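Local coordinates for peptidase S15/CocE/NonD (Thaumarchaeota archaeon SCGC AB-539-E09, PDB 4PF1), which is a serine aminopeptidase of the alpha/beta hydrolase fold, probably releasing amino-terminal residues from peptides, at residues V181-D195 and M287-G301. Residues are numbered along the deposited sequence; the frame is centred on the assembly and turned at random.
Sequences VVPFASMVDGWMGDD and MLIVGGLFDQEDIYG. With GOL (glycerol), chain I.
M287 lays its CG against CG2 of V181 and, at about a right angle, across P183 CD. Next along, L288 N donates to V181 O at 3.0 Å, V290 N to P183 O, and V290 O takes A185 N, three bonds between parallel strands. V290 turns its side chain toward strand 181-184: CG1, anti to the backbone N (chi1 -163°), runs beside CD2 and CE2 of F184, while CG2 sits 4.2 Å from that ring's centroid, a CH-pi contact over the face, and meets V182 CG1. F351 of helix 347-365 packs on both F184 and V290. These are neighbouring central strands of the alpha/beta hydrolase sheet, and the loop after strand 287-292 carries D295, probably the acid of a Ser-His-Asp triad with S161 and H328. Its OD2 bonds H328 ND1; its OD1 takes the N-H groups of E297 and D298, an Asx turn and Asx motif that fix the carboxylate. E297 OE1 goes to W453, OE2 accepts from glycerol O2, and glycerol O1 bonds D195 OD2 weakly. D298 OD1 comes within 2.7 Å of D195 OD2. Y300 presents one ring face to M192 CB, 4.0 Å from the centroid; its OH, also bonded to K304, reaches D189 OD2, itself bonded to Y265, through a water. Beyond it G301 N donates to D194 OD1 at 3.0 Å, using the syn lone pair, with Y300 N adding a weak bond. D194 OD2 takes V188 N and D189 N from opposite faces of the carboxylate plane; its oxygens together join loop 185-195 to the start of helix 301-309. Replacing D194 with an alanine would probably leave the N-H groups of V188, D189 and G301 without their carboxylate acceptor. V188 CB and CG2 close against G301 CA, each at 3.6 Å.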
loop_
_atom_site.group_PDB
_atom_site.type_symbol
_atom_site.label_atom_id
_atom_site.label_comp_id
_atom_site.label_asym_id
_atom_site.label_seq_id
_atom_site.Cartn_x
_atom_site.Cartn_y
_atom_site.Cartn_z
ATOM N N VAL A 181 10.221 -14.604 -37.448
ATOM C CA VAL A 181 10.812 -13.714 -36.436
ATOM C C VAL A 181 9.723 -12.846 -35.779
ATOM O O VAL A 181 8.766 -12.438 -36.444
ATOM C CB VAL A 181 11.985 -12.829 -36.958
ATOM C CG1 VAL A 181 13.260 -13.644 -37.165
ATOM C CG2 VAL A 181 11.602 -12.065 -38.222
ATOM N N VAL A 182 9.873 -12.571 -34.468
ATOM C CA VAL A 182 8.958 -11.707 -33.720
ATOM C C VAL A 182 9.797 -10.629 -32.972
ATOM O O VAL A 182 10.070 -10.773 -31.772
ATOM C CB VAL A 182 7.996 -12.485 -32.764
ATOM C CG1 VAL A 182 6.984 -11.542 -32.116
ATOM C CG2 VAL A 182 7.271 -13.616 -33.494
ATOM N N PRO A 183 10.242 -9.553 -33.668
ATOM C CA PRO A 183 11.018 -8.519 -32.968
ATOM C C PRO A 183 10.117 -7.543 -32.185
ATOM O O PRO A 183 9.262 -6.872 -32.770
ATOM C CB PRO A 183 11.789 -7.827 -34.097
ATOM C CG PRO A 183 10.973 -8.055 -35.327
ATOM C CD PRO A 183 10.045 -9.216 -35.095
ATOM N N PHE A 184 10.281 -7.512 -30.849
ATOM C CA PHE A 184 9.552 -6.604 -29.953
ATOM C C PHE A 184 10.368 -5.354 -29.698
ATOM O O PHE A 184 11.585 -5.451 -29.528
ATOM C CB PHE A 184 9.259 -7.273 -28.595
ATOM C CG PHE A 184 8.281 -8.420 -28.552
ATOM C CD1 PHE A 184 8.706 -9.724 -28.787
ATOM C CD2 PHE A 184 6.975 -8.223 -28.119
ATOM C CE1 PHE A 184 7.820 -10.799 -28.665
ATOM C CE2 PHE A 184 6.086 -9.297 -28.009
ATOM C CZ PHE A 184 6.516 -10.578 -28.278
ATOM N N ALA A 185 9.713 -4.180 -29.662
ATOM C CA ALA A 185 10.315 -2.877 -29.313
ATOM C C ALA A 185 11.832 -2.806 -29.636
ATOM O O ALA A 185 12.636 -2.465 -28.766
ATOM C CB ALA A 185 10.095 -2.616 -27.831
ATOM N N SER A 186 12.206 -3.145 -30.880
ATOM C CA SER A 186 13.595 -3.260 -31.323
ATOM C C SER A 186 14.365 -1.946 -31.352
ATOM O O SER A 186 13.789 -0.878 -31.586
ATOM C CB SER A 186 13.652 -3.888 -32.711
ATOM O OG SER A 186 13.100 -5.194 -32.700
ATOM N N MET A 187 15.696 -2.045 -31.154
ATOM C CA MET A 187 16.625 -0.931 -31.297
ATOM C C MET A 187 16.871 -0.773 -32.796
ATOM O O MET A 187 17.405 -1.694 -33.424
ATOM C CB MET A 187 17.939 -1.212 -30.533
ATOM C CG MET A 187 17.762 -1.340 -29.023
ATOM S SD MET A 187 19.283 -1.823 -28.150
ATOM C CE MET A 187 20.244 -0.369 -28.355
ATOM N N VAL A 188 16.375 0.317 -33.397
ATOM C CA VAL A 188 16.464 0.508 -34.852
ATOM C C VAL A 188 17.359 1.703 -35.187
ATOM O O VAL A 188 18.299 1.559 -35.970
ATOM C CB VAL A 188 15.048 0.625 -35.480
ATOM C CG1 VAL A 188 15.098 1.111 -36.928
ATOM C CG2 VAL A 188 14.306 -0.702 -35.383
ATOM N N ASP A 189 17.065 2.876 -34.614
ATOM C CA ASP A 189 17.887 4.052 -34.838
ATOM C C ASP A 189 18.109 4.769 -33.516
ATOM O O ASP A 189 17.232 5.499 -33.040
ATOM C CB ASP A 189 17.272 4.985 -35.899
ATOM C CG ASP A 189 18.280 5.911 -36.564
ATOM O OD1 ASP A 189 19.160 6.447 -35.850
ATOM O OD2 ASP A 189 18.143 6.158 -37.779
ATOM N N GLY A 190 19.290 4.545 -32.940
ATOM C CA GLY A 190 19.698 5.103 -31.657
ATOM C C GLY A 190 19.878 6.608 -31.639
ATOM O O GLY A 190 19.956 7.203 -30.565
ATOM N N TRP A 191 19.940 7.237 -32.824
ATOM C CA TRP A 191 20.110 8.684 -32.948
ATOM C C TRP A 191 18.787 9.367 -33.295
ATOM O O TRP A 191 18.459 10.395 -32.696
ATOM C CB TRP A 191 21.170 9.011 -34.010
ATOM C CG TRP A 191 21.680 10.423 -33.965
ATOM C CD1 TRP A 191 22.851 10.852 -33.416
ATOM C CD2 TRP A 191 21.052 11.583 -34.529
ATOM N NE1 TRP A 191 22.991 12.208 -33.596
ATOM C CE2 TRP A 191 21.902 12.682 -34.277
ATOM C CE3 TRP A 191 19.845 11.805 -35.216
ATOM C CZ2 TRP A 191 21.594 13.979 -34.704
ATOM C CZ3 TRP A 191 19.535 13.091 -35.621
ATOM C CH2 TRP A 191 20.403 14.160 -35.368
ATOM N N MET A 192 18.050 8.830 -34.295
ATOM C CA MET A 192 16.796 9.431 -34.755
ATOM C C MET A 192 15.732 9.486 -33.660
ATOM O O MET A 192 15.119 10.536 -33.479
ATOM C CB MET A 192 16.245 8.723 -36.003
ATOM C CG MET A 192 16.859 9.221 -37.312
ATOM S SD MET A 192 16.720 11.013 -37.611
ATOM C CE MET A 192 14.935 11.199 -37.703
ATOM N N GLY A 193 15.526 8.390 -32.932
ATOM C CA GLY A 193 14.516 8.408 -31.876
ATOM C C GLY A 193 14.390 7.198 -30.977
ATOM O O GLY A 193 13.329 6.993 -30.380
ATOM N N ASP A 194 15.458 6.404 -30.827
ATOM C CA ASP A 194 15.354 5.255 -29.943
ATOM C C ASP A 194 16.063 5.508 -28.583
ATOM O O ASP A 194 15.579 6.337 -27.815
ATOM C CB ASP A 194 15.790 3.947 -30.625
ATOM C CG ASP A 194 14.741 3.375 -31.584
ATOM O OD1 ASP A 194 13.529 3.598 -31.348
ATOM O OD2 ASP A 194 15.130 2.696 -32.556
ATOM N N ASP A 195 17.158 4.796 -28.269
ATOM C CA ASP A 195 17.773 4.840 -26.934
ATOM C C ASP A 195 18.748 5.985 -26.629
ATOM O O ASP A 195 18.712 6.499 -25.512
ATOM C CB ASP A 195 18.494 3.521 -26.639
ATOM C CG ASP A 195 17.552 2.352 -26.493
ATOM O OD1 ASP A 195 16.831 2.295 -25.478
ATOM O OD2 ASP A 195 17.540 1.495 -27.391
ATOM N N MET A 287 7.773 -11.794 -40.640
ATOM C CA MET A 287 8.052 -10.898 -39.526
ATOM C C MET A 287 6.781 -10.402 -38.860
ATOM O O MET A 287 5.857 -9.938 -39.535
ATOM C CB MET A 287 8.870 -9.698 -40.037
ATOM C CG MET A 287 9.698 -9.009 -38.974
ATOM S SD MET A 287 10.669 -7.625 -39.643
ATOM C CE MET A 287 11.708 -8.488 -40.842
ATOM N N LEU A 288 6.759 -10.459 -37.527
ATOM C CA LEU A 288 5.679 -9.932 -36.707
ATOM C C LEU A 288 6.262 -8.807 -35.840
ATOM O O LEU A 288 6.814 -9.067 -34.766
ATOM C CB LEU A 288 5.035 -11.057 -35.859
ATOM C CG LEU A 288 3.796 -10.691 -35.008
ATOM C CD1 LEU A 288 2.610 -10.284 -35.881
ATOM C CD2 LEU A 288 3.392 -11.856 -34.119
ATOM N N ILE A 289 6.220 -7.569 -36.358
ATOM C CA ILE A 289 6.773 -6.403 -35.664
ATOM C C ILE A 289 5.810 -5.976 -34.556
ATOM O O ILE A 289 4.652 -5.664 -34.828
ATOM C CB ILE A 289 7.100 -5.233 -36.639
ATOM C CG1 ILE A 289 7.884 -5.735 -37.881
ATOM C CG2 ILE A 289 7.865 -4.120 -35.905
ATOM C CD1 ILE A 289 7.839 -4.802 -39.094
ATOM N N VAL A 290 6.294 -5.990 -33.308
ATOM C CA VAL A 290 5.486 -5.663 -32.136
ATOM C C VAL A 290 5.998 -4.380 -31.489
ATOM O O VAL A 290 7.094 -4.356 -30.919
ATOM C CB VAL A 290 5.446 -6.836 -31.116
ATOM C CG1 VAL A 290 4.300 -6.665 -30.131
ATOM C CG2 VAL A 290 5.353 -8.186 -31.820
ATOM N N GLY A 291 5.201 -3.324 -31.597
ATOM C CA GLY A 291 5.513 -2.020 -31.028
ATOM C C GLY A 291 4.543 -1.595 -29.944
ATOM O O GLY A 291 3.416 -2.091 -29.879
ATOM N N GLY A 292 4.993 -0.679 -29.095
ATOM C CA GLY A 292 4.197 -0.133 -28.005
ATOM C C GLY A 292 3.979 1.357 -28.138
ATOM O O GLY A 292 4.922 2.101 -28.432
ATOM N N LEU A 293 2.737 1.807 -27.899
ATOM C CA LEU A 293 2.344 3.223 -27.973
ATOM C C LEU A 293 3.065 4.086 -26.932
ATOM O O LEU A 293 3.307 5.268 -27.181
ATOM C CB LEU A 293 0.815 3.378 -27.784
ATOM C CG LEU A 293 -0.083 2.992 -28.974
ATOM C CD1 LEU A 293 -1.541 2.902 -28.543
ATOM C CD2 LEU A 293 0.043 3.997 -30.120
ATOM N N PHE A 294 3.387 3.508 -25.765
ATOM C CA PHE A 294 4.004 4.257 -24.672
ATOM C C PHE A 294 5.405 3.722 -24.320
ATOM O O PHE A 294 5.851 3.849 -23.176
ATOM C CB PHE A 294 3.073 4.247 -23.439
ATOM C CG PHE A 294 1.639 4.618 -23.750
ATOM C CD1 PHE A 294 1.311 5.900 -24.180
ATOM C CD2 PHE A 294 0.620 3.677 -23.640
ATOM C CE1 PHE A 294 -0.013 6.236 -24.486
ATOM C CE2 PHE A 294 -0.706 4.019 -23.930
ATOM C CZ PHE A 294 -1.013 5.294 -24.356
ATOM N N ASP A 295 6.113 3.180 -25.324
ATOM C CA ASP A 295 7.469 2.661 -25.180
ATOM C C ASP A 295 8.443 3.802 -24.830
ATOM O O ASP A 295 8.762 4.627 -25.685
ATOM C CB ASP A 295 7.904 1.948 -26.472
ATOM C CG ASP A 295 9.088 1.022 -26.294
ATOM O OD1 ASP A 295 10.113 1.467 -25.737
ATOM O OD2 ASP A 295 8.984 -0.144 -26.689
ATOM N N GLN A 296 8.916 3.834 -23.566
ATOM C CA GLN A 296 9.803 4.878 -23.044
ATOM C C GLN A 296 11.283 4.684 -23.466
ATOM O O GLN A 296 12.143 5.476 -23.058
ATOM C CB GLN A 296 9.674 4.959 -21.503
ATOM C CG GLN A 296 10.390 3.834 -20.714
ATOM C CD GLN A 296 9.676 2.494 -20.662
ATOM O OE1 GLN A 296 8.656 2.261 -21.319
ATOM N NE2 GLN A 296 10.231 1.561 -19.892
ATOM N N GLU A 297 11.580 3.660 -24.295
ATOM C CA GLU A 297 12.957 3.402 -24.706
ATOM C C GLU A 297 13.131 3.332 -26.226
ATOM O O GLU A 297 14.084 3.917 -26.744
ATOM C CB GLU A 297 13.489 2.122 -24.046
ATOM C CG GLU A 297 13.748 2.289 -22.553
ATOM C CD GLU A 297 14.515 1.183 -21.853
ATOM O OE1 GLU A 297 14.610 1.235 -20.605
ATOM O OE2 GLU A 297 15.042 0.283 -22.544
ATOM N N ASP A 298 12.239 2.616 -26.939
ATOM C CA ASP A 298 12.340 2.456 -28.401
ATOM C C ASP A 298 10.982 2.701 -29.079
ATOM O O ASP A 298 10.395 1.781 -29.656
ATOM C CB ASP A 298 12.887 1.055 -28.752
ATOM C CG ASP A 298 14.277 0.796 -28.211
ATOM O OD1 ASP A 298 15.247 1.240 -28.844
ATOM O OD2 ASP A 298 14.387 0.148 -27.158
ATOM N N ILE A 299 10.495 3.958 -29.014
ATOM C CA ILE A 299 9.192 4.371 -29.562
ATOM C C ILE A 299 9.247 4.664 -31.091
ATOM O O ILE A 299 8.196 4.788 -31.729
ATOM C CB ILE A 299 8.658 5.601 -28.760
ATOM C CG1 ILE A 299 7.117 5.671 -28.780
ATOM C CG2 ILE A 299 9.324 6.924 -29.191
ATOM C CD1 ILE A 299 6.502 6.238 -27.532
ATOM N N TYR A 300 10.459 4.773 -31.660
ATOM C CA TYR A 300 10.680 5.119 -33.071
ATOM C C TYR A 300 10.791 3.878 -33.975
ATOM O O TYR A 300 10.245 3.870 -35.086
ATOM C CB TYR A 300 11.968 5.971 -33.180
ATOM C CG TYR A 300 12.442 6.263 -34.587
ATOM C CD1 TYR A 300 12.056 7.427 -35.245
ATOM C CD2 TYR A 300 13.358 5.430 -35.222
ATOM C CE1 TYR A 300 12.503 7.712 -36.533
ATOM C CE2 TYR A 300 13.797 5.693 -36.518
ATOM C CZ TYR A 300 13.373 6.841 -37.167
ATOM O OH TYR A 300 13.836 7.129 -38.425
ATOM N N GLY A 301 11.535 2.885 -33.506
ATOM C CA GLY A 301 11.885 1.675 -34.239
ATOM C C GLY A 301 10.817 0.886 -34.973
ATOM O O GLY A 301 10.901 0.726 -36.196
HETATM C C1 GOL I . 18.980 -0.570 -23.953
HETATM O O1 GOL I . 18.299 -0.568 -25.202
HETATM C C2 GOL I . 18.462 0.526 -23.050
HETATM O O2 GOL I . 17.962 -0.048 -21.836
HETATM C C3 GOL I . 19.585 1.491 -22.743
HETATM O O3 GOL I . 19.260 2.329 -21.641
HETATM O O HOH W 1 11.000 -0.227 -31.415
HETATM O O HOH W 2 15.966 5.668 -39.225
HETATM O O HOH W 3 12.579 5.863 -27.935
#